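Local coordinates for alcohol dehydrogenase superfamily protein (Novosphingobium aromaticivorans, PDB 3GAZ) that probably acts as an NADP-dependent oxidoreductase of the medium-chain dehydrogenase/reductase superfamily, with no particular substrate assigned, at residues A11-A16 with K50-E55; V37-S42 with Q102-Q107; S42-L47 with G329-T334; P46-I51 with L67-A72; G96-L101 with H270-N275. All blocks are in the same frame, centred on the assembly; numbering follows the deposited sequence.

Contact 1: A11-A16 with K50-E55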
# COMPACT_ATOMS: atom_id res chain seq x y z
N ALA A 11 -6.42 5.66 16.19
CA ALA A 11 -6.74 4.31 16.64
C ALA A 11 -5.95 3.38 15.73
O ALA A 11 -6.04 3.46 14.50
CB ALA A 11 -8.23 4.04 16.50
N VAL A 12 -5.16 2.50 16.34
CA VAL A 12 -4.35 1.57 15.58
C VAL A 12 -4.71 0.13 15.86
O VAL A 12 -4.86 -0.26 17.02
CB VAL A 12 -2.84 1.76 15.91
CG1 VAL A 12 -2.01 0.80 15.07
CG2 VAL A 12 -2.42 3.19 15.67
N VAL A 13 -4.87 -0.66 14.80
CA VAL A 13 -5.14 -2.08 14.96
C VAL A 13 -3.74 -2.66 14.83
O VAL A 13 -3.13 -2.58 13.76
CB VAL A 13 -6.07 -2.62 13.85
CG1 VAL A 13 -6.22 -4.12 14.00
CG2 VAL A 13 -7.44 -1.96 13.95
N GLU A 14 -3.23 -3.21 15.92
CA GLU A 14 -1.88 -3.75 15.96
C GLU A 14 -1.70 -5.13 15.34
O GLU A 14 -0.69 -5.39 14.69
CB GLU A 14 -1.38 -3.74 17.40
CG GLU A 14 -1.72 -2.44 18.12
CD GLU A 14 -1.02 -2.28 19.45
OE1 GLU A 14 -1.03 -3.24 20.25
OE2 GLU A 14 -0.46 -1.19 19.69
N GLU A 15 -2.67 -6.00 15.55
CA GLU A 15 -2.61 -7.35 15.00
C GLU A 15 -4.01 -7.85 14.64
O GLU A 15 -5.01 -7.27 15.05
CB GLU A 15 -1.96 -8.32 15.99
CG GLU A 15 -2.69 -8.47 17.33
CD GLU A 15 -2.32 -7.39 18.33
OE1 GLU A 15 -1.11 -7.10 18.47
OE2 GLU A 15 -3.23 -6.83 18.98
N ALA A 16 -4.06 -8.92 13.86
CA ALA A 16 -5.33 -9.50 13.43
C ALA A 16 -6.29 -9.65 14.61
O ALA A 16 -5.92 -10.19 15.65
CB ALA A 16 -5.09 -10.85 12.77
N LYS A 50 -13.08 -6.65 7.86
CA LYS A 50 -12.41 -7.76 7.20
C LYS A 50 -10.91 -7.52 7.28
O LYS A 50 -10.13 -8.46 7.48
CB LYS A 50 -12.85 -7.87 5.74
CG LYS A 50 -12.20 -9.04 5.02
CD LYS A 50 -12.53 -9.05 3.53
CE LYS A 50 -13.66 -10.00 3.19
NZ LYS A 50 -13.79 -10.16 1.71
N ILE A 51 -10.51 -6.26 7.14
CA ILE A 51 -9.10 -5.90 7.22
C ILE A 51 -8.59 -6.08 8.65
O ILE A 51 -7.46 -6.53 8.87
CB ILE A 51 -8.87 -4.43 6.76
CG1 ILE A 51 -9.10 -4.31 5.25
CG2 ILE A 51 -7.45 -3.98 7.11
CD1 ILE A 51 -9.20 -2.87 4.75
N ARG A 52 -9.42 -5.72 9.62
CA ARG A 52 -9.05 -5.85 11.03
C ARG A 52 -8.77 -7.31 11.36
O ARG A 52 -7.87 -7.63 12.14
CB ARG A 52 -10.19 -5.33 11.92
CG ARG A 52 -9.93 -5.47 13.41
CD ARG A 52 -11.18 -5.14 14.20
NE ARG A 52 -10.94 -5.15 15.64
CZ ARG A 52 -11.91 -5.13 16.56
NH1 ARG A 52 -13.18 -5.12 16.18
NH2 ARG A 52 -11.60 -5.13 17.85
N ALA A 53 -9.57 -8.20 10.77
CA ALA A 53 -9.42 -9.63 11.00
C ALA A 53 -8.27 -10.21 10.17
O ALA A 53 -7.95 -11.40 10.28
CB ALA A 53 -10.73 -10.35 10.66
N GLY A 54 -7.66 -9.37 9.34
CA GLY A 54 -6.56 -9.82 8.51
C GLY A 54 -7.00 -10.79 7.43
O GLY A 54 -6.24 -11.68 7.04
N GLU A 55 -8.23 -10.62 6.95
CA GLU A 55 -8.76 -11.50 5.93
C GLU A 55 -9.26 -10.74 4.71
O GLU A 55 -10.23 -11.14 4.07
CB GLU A 55 -9.90 -12.35 6.51
CG GLU A 55 -9.49 -13.15 7.73
CD GLU A 55 -10.64 -13.93 8.33
OE1 GLU A 55 -11.74 -13.35 8.48
OE2 GLU A 55 -10.44 -15.11 8.68
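V13 and R52 make the closely packed half of this contact. V13 CG1 lies 4.0 Å from R52 CG. Both atoms are anti to their own backbone N (chi1 175° for V13 and 178° for R52), and the two side chains cross at about a right angle. The valine methyl therefore meets the aliphatic base of the arginine, not its charged end. From CG the arginine chain runs extended to NE, which donates a hydrogen bond to the backbone O of G18. F20 touches both V13 and R52, so strand 20-26 adds to this packed side. The contact joins the N-terminal hairpin of strands 7-13 and 20-26 to the end of helix 46-52, within the GroES-like catalytic domain. That helix finishes in a Schellman motif. G54 N bonds back to I51 O at 2.9 Å and E55 N to K50 O at 2.9 Å, with G54 at a positive phi of 68°. The other half of the contact is looser and faces solvent. Here A16 meets backbone carbonyls from the last turn and approaches with its CA and CB. A16 CA approaches R52 O at 3.4 Å in a weak CA-H...O contact. A16 CB stands 3.8 Å from A53 O. The CB of A53 points away from residues 11-16 and touches N17, whose backbone is also hydrogen-bonded to that of R52.

Contact 2: V37-S42 with Q102-Q107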
# COMPACT_ATOMS: atom_id res chain seq x y z
N VAL A 37 -5.96 17.31 6.49
CA VAL A 37 -7.34 17.36 6.91
C VAL A 37 -7.51 17.07 8.38
O VAL A 37 -7.00 16.07 8.89
CB VAL A 37 -8.21 16.35 6.13
CG1 VAL A 37 -9.67 16.43 6.62
CG2 VAL A 37 -8.13 16.62 4.64
N GLN A 38 -8.22 17.95 9.07
CA GLN A 38 -8.50 17.74 10.48
C GLN A 38 -9.81 16.98 10.38
O GLN A 38 -10.84 17.54 10.00
CB GLN A 38 -8.71 19.07 11.20
CG GLN A 38 -9.03 18.92 12.67
CD GLN A 38 -8.93 20.23 13.42
OE1 GLN A 38 -9.54 21.23 13.03
NE2 GLN A 38 -8.16 20.24 14.50
N ILE A 39 -9.76 15.69 10.68
CA ILE A 39 -10.92 14.82 10.58
C ILE A 39 -11.93 15.00 11.71
O ILE A 39 -11.59 14.85 12.88
CB ILE A 39 -10.47 13.34 10.53
CG1 ILE A 39 -9.54 13.13 9.33
CG2 ILE A 39 -11.69 12.43 10.43
CD1 ILE A 39 -8.92 11.73 9.25
N GLU A 40 -13.17 15.30 11.34
CA GLU A 40 -14.23 15.49 12.32
C GLU A 40 -15.14 14.27 12.40
O GLU A 40 -15.70 13.97 13.46
CB GLU A 40 -15.02 16.77 11.99
CG GLU A 40 -14.16 18.03 12.14
CD GLU A 40 -14.88 19.32 11.79
OE1 GLU A 40 -16.02 19.52 12.26
OE2 GLU A 40 -14.29 20.14 11.06
N ALA A 41 -15.28 13.55 11.30
CA ALA A 41 -16.10 12.35 11.24
C ALA A 41 -15.45 11.32 10.32
O ALA A 41 -14.96 11.65 9.24
CB ALA A 41 -17.51 12.69 10.75
N SER A 42 -15.44 10.07 10.77
CA SER A 42 -14.86 8.96 10.02
C SER A 42 -15.98 7.97 9.67
O SER A 42 -16.67 7.46 10.55
CB SER A 42 -13.79 8.27 10.87
OG SER A 42 -13.21 7.15 10.21
N GLN A 102 -2.80 5.62 5.21
CA GLN A 102 -3.29 5.82 6.56
C GLN A 102 -4.82 5.87 6.57
O GLN A 102 -5.43 6.52 5.72
CB GLN A 102 -2.77 7.13 7.17
CG GLN A 102 -3.30 7.35 8.58
CD GLN A 102 -3.28 8.80 9.01
OE1 GLN A 102 -2.23 9.41 9.13
NE2 GLN A 102 -4.47 9.35 9.24
N GLY A 103 -5.43 5.18 7.53
CA GLY A 103 -6.88 5.17 7.63
C GLY A 103 -7.43 6.46 8.21
O GLY A 103 -6.67 7.35 8.60
N THR A 104 -8.75 6.57 8.30
CA THR A 104 -9.35 7.79 8.82
C THR A 104 -9.72 7.76 10.31
O THR A 104 -10.33 8.72 10.80
CB THR A 104 -10.58 8.21 7.98
OG1 THR A 104 -11.60 7.20 8.06
CG2 THR A 104 -10.17 8.40 6.52
N HIS A 105 -9.37 6.69 11.01
CA HIS A 105 -9.63 6.61 12.45
C HIS A 105 -8.50 7.40 13.10
O HIS A 105 -7.70 6.87 13.87
CB HIS A 105 -9.56 5.16 12.95
CG HIS A 105 -10.59 4.25 12.35
ND1 HIS A 105 -10.52 2.88 12.45
CD2 HIS A 105 -11.73 4.53 11.66
CE1 HIS A 105 -11.57 2.35 11.84
NE2 HIS A 105 -12.31 3.32 11.35
N ALA A 106 -8.42 8.69 12.76
CA ALA A 106 -7.37 9.56 13.27
C ALA A 106 -7.83 11.01 13.27
O ALA A 106 -8.73 11.38 12.53
CB ALA A 106 -6.12 9.42 12.41
N GLN A 107 -7.19 11.83 14.10
CA GLN A 107 -7.56 13.23 14.16
C GLN A 107 -7.14 13.98 12.90
O GLN A 107 -7.77 14.97 12.54
CB GLN A 107 -6.94 13.90 15.39
CG GLN A 107 -7.49 13.37 16.71
CD GLN A 107 -6.89 14.10 17.90
OE1 GLN A 107 -5.67 14.25 18.00
NE2 GLN A 107 -7.75 14.55 18.81
O HOH W 1 -9.51 15.78 14.44
O HOH W 2 -14.16 4.46 9.65
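Q38 meets the second segment mainly through its backbone, with its CA 3.5 Å from Q107 O in a CA-H...O contact. I39 follows and donates its N-H to the same oxygen. I39 N lies 2.8 Å from Q107 O, with an angle of 144° at the hydrogen. The donor stands above the carbonyl plane, 40° out of it. Water 1 bridges the pair, donating to both I39 O and Q107 O. The I39 side chain lies against the carbonyl of A106, with CB and CD1 each 3.3 Å from A106 O. Its CD1 reaches on to T104 CB at 4.1 Å, and L71 of strand 70-78 packs on the same isoleucine. At E40 the chain turns a corner. E40 and A41 both face A72 in a classic beta bulge. The bulge separates strand 34-39, paired with strand 108-112, from strand 41-43, paired with strand 332-334, in the sheet of the GroES-like domain. The opposing loop bends in an inverse gamma turn centred on H105. S42 comes last, its OG anti to the backbone N (chi1 178°). This OG is hydrogen-bonded to T104 OG1 at 2.7 Å, and T104 OG1 is also bonded to D70 O. S42 OG lies in the plane of the H105 ring, at its edge, 3.3 Å from H105 CD2. Water 2 links S42 OG to H105 NE2, and Y315 OH also bonds to that nitrogen.

Contact 3: S42-L47 with G329-T334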
# COMPACT_ATOMS: atom_id res chain seq x y z
N SER A 42 -15.44 10.07 10.77
CA SER A 42 -14.86 8.96 10.02
C SER A 42 -15.98 7.97 9.67
O SER A 42 -16.67 7.46 10.55
CB SER A 42 -13.79 8.27 10.87
OG SER A 42 -13.21 7.15 10.21
N GLY A 43 -16.16 7.72 8.38
CA GLY A 43 -17.21 6.81 7.94
C GLY A 43 -16.72 5.37 7.91
O GLY A 43 -15.68 5.08 7.33
N THR A 44 -17.48 4.47 8.53
CA THR A 44 -17.09 3.06 8.57
C THR A 44 -17.62 2.28 7.37
O THR A 44 -18.52 2.73 6.67
CB THR A 44 -17.62 2.35 9.84
OG1 THR A 44 -19.05 2.23 9.77
CG2 THR A 44 -17.24 3.14 11.10
N ASN A 45 -17.03 1.12 7.14
CA ASN A 45 -17.46 0.24 6.06
C ASN A 45 -17.12 -1.19 6.47
O ASN A 45 -16.12 -1.43 7.14
CB ASN A 45 -16.76 0.59 4.74
CG ASN A 45 -17.24 1.90 4.14
OD1 ASN A 45 -16.54 2.92 4.19
ND2 ASN A 45 -18.44 1.89 3.58
N PRO A 46 -17.97 -2.15 6.07
CA PRO A 46 -17.74 -3.56 6.41
C PRO A 46 -16.32 -4.04 6.10
O PRO A 46 -15.74 -4.80 6.87
CB PRO A 46 -18.78 -4.29 5.56
CG PRO A 46 -19.92 -3.30 5.53
CD PRO A 46 -19.19 -2.00 5.27
N LEU A 47 -15.75 -3.58 4.98
CA LEU A 47 -14.40 -4.00 4.61
C LEU A 47 -13.38 -3.75 5.71
O LEU A 47 -12.45 -4.54 5.90
CB LEU A 47 -13.94 -3.30 3.32
CG LEU A 47 -12.59 -3.76 2.77
CD1 LEU A 47 -12.68 -5.23 2.38
CD2 LEU A 47 -12.19 -2.92 1.56
N GLY A 329 -28.64 1.96 8.12
CA GLY A 329 -28.02 3.05 7.41
C GLY A 329 -26.57 2.80 7.76
O GLY A 329 -26.24 1.70 8.22
N LYS A 330 -25.68 3.77 7.60
CA LYS A 330 -24.28 3.54 7.91
C LYS A 330 -23.86 4.13 9.25
O LYS A 330 -24.55 4.97 9.83
CB LYS A 330 -23.41 4.06 6.76
CG LYS A 330 -23.63 3.30 5.45
CD LYS A 330 -22.79 3.83 4.28
CE LYS A 330 -21.30 3.83 4.61
NZ LYS A 330 -20.80 2.47 4.96
N ILE A 331 -22.71 3.66 9.75
CA ILE A 331 -22.17 4.11 11.03
C ILE A 331 -21.03 5.09 10.84
O ILE A 331 -20.10 4.84 10.06
CB ILE A 331 -21.62 2.91 11.85
CG1 ILE A 331 -22.74 1.90 12.13
CG2 ILE A 331 -21.00 3.41 13.15
CD1 ILE A 331 -23.82 2.40 13.07
N ALA A 332 -21.09 6.21 11.56
CA ALA A 332 -20.06 7.23 11.49
C ALA A 332 -19.44 7.41 12.87
O ALA A 332 -20.12 7.38 13.90
CB ALA A 332 -20.65 8.54 11.01
N ILE A 333 -18.12 7.59 12.88
CA ILE A 333 -17.39 7.80 14.12
C ILE A 333 -17.11 9.29 14.22
O ILE A 333 -16.64 9.90 13.27
CB ILE A 333 -16.03 7.07 14.09
CG1 ILE A 333 -16.25 5.56 14.00
CG2 ILE A 333 -15.22 7.45 15.33
CD1 ILE A 333 -15.01 4.81 13.57
N THR A 334 -17.42 9.88 15.37
CA THR A 334 -17.16 11.30 15.56
C THR A 334 -15.76 11.44 16.15
O THR A 334 -15.53 11.10 17.31
CB THR A 334 -18.16 11.95 16.53
OG1 THR A 334 -19.48 11.83 15.99
CG2 THR A 334 -17.82 13.43 16.71
O HOH W 3 -21.21 1.66 7.75
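S42 and I333 form an antiparallel hydrogen-bonded pair, with S42 N to I333 O at 2.8 Å and I333 N to S42 O at 2.7 Å. Beyond G43, side chains join the backbone. T44 places OG1 between its backbone N and carbonyl carbon (chi1 70°). This turns the hydroxyl onto I331 O, to which OG1 donates at 2.8 Å. T44 N donates to I331 O as well, at 3.1 Å, so one residue grips this carbonyl twice. The other branch of the threonine, CG2, meets I333 CD1 at 3.7 Å, and the two side chains cross at about a right angle. Y315 and V318 of helix 311-319 also pack on T44. K330 curls back over the end of the strand pair. The chain bends at CE (chi3 57°) and again at NZ (chi4 58°), and NZ donates to T44 O at 2.9 Å, in the plane of that carbonyl. Water 3 donates to T44 OG1 and accepts from K330 NZ and I331 N. A bound calcium ion lies about 3 Å from the nearest K330 side-chain atom. T44 O and water 3 would favour a protonated lysine, whereas so close a calcium ion would disfavour it.

Contact 4: P46-I51 with L67-A72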
# COMPACT_ATOMS: atom_id res chain seq x y z
N PRO A 46 -17.97 -2.15 6.07
CA PRO A 46 -17.74 -3.56 6.41
C PRO A 46 -16.32 -4.04 6.10
O PRO A 46 -15.74 -4.80 6.87
CB PRO A 46 -18.78 -4.29 5.56
CG PRO A 46 -19.92 -3.30 5.53
CD PRO A 46 -19.19 -2.00 5.27
N LEU A 47 -15.75 -3.58 4.98
CA LEU A 47 -14.40 -4.00 4.61
C LEU A 47 -13.38 -3.75 5.71
O LEU A 47 -12.45 -4.54 5.90
CB LEU A 47 -13.94 -3.30 3.32
CG LEU A 47 -12.59 -3.76 2.77
CD1 LEU A 47 -12.68 -5.23 2.38
CD2 LEU A 47 -12.19 -2.92 1.56
N ASP A 48 -13.54 -2.65 6.45
CA ASP A 48 -12.61 -2.32 7.54
C ASP A 48 -12.49 -3.48 8.53
O ASP A 48 -11.40 -3.79 9.02
CB ASP A 48 -13.09 -1.07 8.31
CG ASP A 48 -13.26 0.16 7.41
OD1 ASP A 48 -12.57 0.26 6.38
OD2 ASP A 48 -14.07 1.03 7.76
N ALA A 49 -13.62 -4.12 8.83
CA ALA A 49 -13.64 -5.24 9.76
C ALA A 49 -12.93 -6.44 9.16
O ALA A 49 -12.24 -7.18 9.87
CB ALA A 49 -15.08 -5.61 10.11
N LYS A 50 -13.08 -6.65 7.86
CA LYS A 50 -12.41 -7.76 7.20
C LYS A 50 -10.91 -7.52 7.28
O LYS A 50 -10.13 -8.46 7.48
CB LYS A 50 -12.85 -7.87 5.74
CG LYS A 50 -12.20 -9.04 5.02
CD LYS A 50 -12.53 -9.05 3.53
CE LYS A 50 -13.66 -10.00 3.19
NZ LYS A 50 -13.79 -10.16 1.71
N ILE A 51 -10.51 -6.26 7.14
CA ILE A 51 -9.10 -5.90 7.22
C ILE A 51 -8.59 -6.08 8.65
O ILE A 51 -7.46 -6.53 8.87
CB ILE A 51 -8.87 -4.43 6.76
CG1 ILE A 51 -9.10 -4.31 5.25
CG2 ILE A 51 -7.45 -3.98 7.11
CD1 ILE A 51 -9.20 -2.87 4.75
N LEU A 67 -7.07 2.09 10.41
CA LEU A 67 -8.11 1.75 9.45
C LEU A 67 -9.14 2.86 9.24
O LEU A 67 -9.04 3.93 9.84
CB LEU A 67 -8.79 0.44 9.88
CG LEU A 67 -7.81 -0.68 10.23
CD1 LEU A 67 -8.57 -1.99 10.45
CD2 LEU A 67 -6.79 -0.84 9.11
N GLY A 68 -10.13 2.60 8.39
CA GLY A 68 -11.15 3.60 8.09
C GLY A 68 -10.84 4.18 6.73
O GLY A 68 -9.72 4.63 6.49
N MSE A 69 -11.82 4.19 5.83
CA MSE A 69 -11.60 4.67 4.47
C MSE A 69 -12.23 6.03 4.13
O MSE A 69 -11.68 6.78 3.31
CB MSE A 69 -12.11 3.61 3.48
CG MSE A 69 -11.60 2.20 3.75
SE MSE A 69 -12.37 0.92 2.69
CE MSE A 69 -13.60 0.40 3.68
N ASP A 70 -13.37 6.33 4.73
CA ASP A 70 -14.09 7.58 4.47
C ASP A 70 -13.87 8.65 5.55
O ASP A 70 -13.71 8.33 6.73
CB ASP A 70 -15.60 7.34 4.39
CG ASP A 70 -16.02 6.50 3.19
OD1 ASP A 70 -15.49 6.73 2.08
OD2 ASP A 70 -16.91 5.63 3.35
N LEU A 71 -13.88 9.91 5.13
CA LEU A 71 -13.73 10.99 6.09
C LEU A 71 -14.51 12.24 5.70
O LEU A 71 -14.99 12.38 4.57
CB LEU A 71 -12.25 11.37 6.28
CG LEU A 71 -11.42 11.94 5.13
CD1 LEU A 71 -11.93 13.31 4.70
CD2 LEU A 71 -9.97 12.06 5.60
N ALA A 72 -14.65 13.12 6.68
CA ALA A 72 -15.31 14.41 6.52
C ALA A 72 -14.63 15.28 7.56
O ALA A 72 -14.51 14.89 8.72
CB ALA A 72 -16.80 14.29 6.81
O HOH W 4 -14.39 3.02 6.05
O HOH W 5 -9.73 0.45 6.49
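D48 and G68 are the nearest CA pair, 6.1 Å apart, where helix 46-52 runs past the bend that leads into strand 70-78, and two waters bridge the segments. A positive phi of 104° marks the bend at G68. D48 sends its carboxylate to meet the waters, its CG anti to the carbonyl carbon (chi1 -57°). Water 5 donates to D48 OD1 at 2.8 Å and accepts from G68 N. Water 4 lies 2.6 Å from D48 OD2 and accepts from M69 N. D48 OD2 is also hydrogen-bonded to N45 N and to Y315 OH, so the carboxylate ties together the start of its own helix, the 67-69 backbone and helix 311-319. Two apolar pairs pack nearby. L47 and M69, a selenomethionine, cross at about a right angle. L47 CB meets M69 CE at 3.7 Å, and L47 CD2 meets M69 SE at 4.0 Å. Farther along the helix, I51 and L67 slide past each other in opposite directions. I51 CG2 touches L67 CD2 at 3.8 Å. The other methyl, L67 CD1, rests 3.6 Å from D48 O. Both segments belong to the GroES-like catalytic domain. G68-M69-D70 probably correspond to the Gly-His-Glu signature of zinc-dependent alcohol dehydrogenases. A methionine where that signature has its histidine is consistent with a member of the superfamily that lacks the catalytic zinc.

Contact 5: G96-L101 with H270-N275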
# COMPACT_ATOMS: atom_id res chain seq x y z
N GLY A 96 -8.31 6.67 2.28
CA GLY A 96 -7.31 5.68 2.65
C GLY A 96 -7.88 4.44 3.29
O GLY A 96 -8.98 4.02 2.95
N GLY A 97 -7.13 3.85 4.22
CA GLY A 97 -7.60 2.66 4.89
C GLY A 97 -7.25 1.39 4.12
O GLY A 97 -7.47 0.28 4.61
N VAL A 98 -6.71 1.56 2.93
CA VAL A 98 -6.31 0.44 2.08
C VAL A 98 -4.98 0.72 1.38
O VAL A 98 -4.52 1.87 1.32
CB VAL A 98 -7.36 0.15 0.99
CG1 VAL A 98 -8.70 -0.17 1.63
CG2 VAL A 98 -7.47 1.36 0.06
N GLY A 99 -4.36 -0.33 0.84
CA GLY A 99 -3.11 -0.18 0.12
C GLY A 99 -1.98 0.50 0.87
O GLY A 99 -1.10 1.10 0.24
N GLY A 100 -1.99 0.42 2.20
CA GLY A 100 -0.95 1.05 2.98
C GLY A 100 -1.21 2.51 3.32
O GLY A 100 -0.42 3.13 4.04
N LEU A 101 -2.30 3.06 2.80
CA LEU A 101 -2.65 4.45 3.07
C LEU A 101 -3.20 4.57 4.49
O LEU A 101 -3.97 3.71 4.93
CB LEU A 101 -3.71 4.93 2.07
CG LEU A 101 -3.26 5.09 0.61
CD1 LEU A 101 -4.48 5.21 -0.28
CD2 LEU A 101 -2.37 6.33 0.48
N HIS A 270 -9.22 -0.07 -6.74
CA HIS A 270 -8.08 -0.01 -7.66
C HIS A 270 -7.46 1.37 -7.73
O HIS A 270 -6.24 1.51 -7.74
CB HIS A 270 -8.47 -0.48 -9.08
CG HIS A 270 -7.32 -0.50 -10.04
ND1 HIS A 270 -7.08 0.53 -10.93
CD2 HIS A 270 -6.30 -1.38 -10.20
CE1 HIS A 270 -5.95 0.29 -11.59
NE2 HIS A 270 -5.47 -0.86 -11.16
N THR A 271 -8.30 2.39 -7.76
CA THR A 271 -7.80 3.76 -7.83
C THR A 271 -6.82 4.09 -6.72
O THR A 271 -5.79 4.71 -6.95
CB THR A 271 -8.95 4.75 -7.76
OG1 THR A 271 -9.72 4.63 -8.96
CG2 THR A 271 -8.43 6.18 -7.60
N LEU A 272 -7.16 3.68 -5.50
CA LEU A 272 -6.30 3.93 -4.35
C LEU A 272 -5.13 2.97 -4.24
O LEU A 272 -4.08 3.33 -3.74
CB LEU A 272 -7.11 3.88 -3.05
CG LEU A 272 -8.22 4.91 -2.82
CD1 LEU A 272 -8.88 4.70 -1.48
CD2 LEU A 272 -7.62 6.29 -2.84
N LEU A 273 -5.31 1.75 -4.72
CA LEU A 273 -4.25 0.73 -4.63
C LEU A 273 -3.16 0.92 -5.67
O LEU A 273 -2.01 0.58 -5.44
CB LEU A 273 -4.86 -0.67 -4.78
CG LEU A 273 -5.85 -1.08 -3.68
CD1 LEU A 273 -6.52 -2.38 -4.06
CD2 LEU A 273 -5.12 -1.26 -2.37
N ALA A 274 -3.56 1.45 -6.82
CA ALA A 274 -2.63 1.64 -7.94
C ALA A 274 -2.32 3.10 -8.26
O ALA A 274 -1.45 3.38 -9.08
CB ALA A 274 -3.19 0.96 -9.19
N ASN A 275 -3.03 4.03 -7.63
CA ASN A 275 -2.82 5.45 -7.86
C ASN A 275 -3.09 5.89 -9.30
O ASN A 275 -2.26 6.55 -9.92
CB ASN A 275 -1.39 5.86 -7.47
CG ASN A 275 -1.22 5.98 -5.97
OD1 ASN A 275 -1.91 6.77 -5.32
ND2 ASN A 275 -0.30 5.20 -5.41
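V98, L101 and L272 carry the side-chain packing of this contact. L272 stands across from both of the others and crosses each at about a right angle. Its CD1 touches V98 CG2 at 3.9 Å, and its CB touches L101 CD1 at 4.0 Å. V98 CG1 is anti to the carbonyl carbon (chi1 -59°). CG2 therefore sits between the backbone N and the carbonyl carbon, and it is the branch that meets the helix. A second kind of contact sets a side chain against bare backbone. L273 CD2 presses on G99, 3.4 Å from both its CA and its N. G99 has no side chain, so the methyl rests directly on the main chain. L101 CD1 also reaches L272 O at 4.0 Å. Hydrogen bonds serve to shape each partner. Residues V98 to L101 form a type I' beta turn, closed by L101 N to V98 O at 2.9 Å, and G97 N returns to L101 O at 3.2 Å. Q61 holds the turn from outside through G100 N and L101 O. On the helix, A274 N bonds to H270 O. Around these residues, M69 packs on V98 and F281 of helix 278-293 on L272, while N275 touches P325 of the second subunit. Helix 270-274 follows strand 262-265, the last strand of the parallel Rossmann-type sheet, and the glycine-rich turn belongs to the GroES-like domain. Adhesion between them here is apolar and rests on fit of shape, while the bonds that hold the turn come from within it, from Q61 and from the backbone of A59.

From the N terminus, contact 1 comes first, bringing the hairpin strand 7-13 to the end of helix 46-52. Contact 2 starts within its loop and closes beyond it, so the two cross. Contact 3 crosses both contact 1 and contact 2 and makes the longest closure, joining strand 41-43 to strand 332-334 near the C terminus. Contact 4 closes a short loop within that of contact 2 and starts from the same stretch as contact 3. It shares helix 46-52 with contacts 1 and 3. Contact 5 follows contact 4, crosses contact 2 and lies within the span of contact 3. Contacts 1 to 4 knit the catalytic domain, while contact 5 joins it to the helix after the parallel sheet.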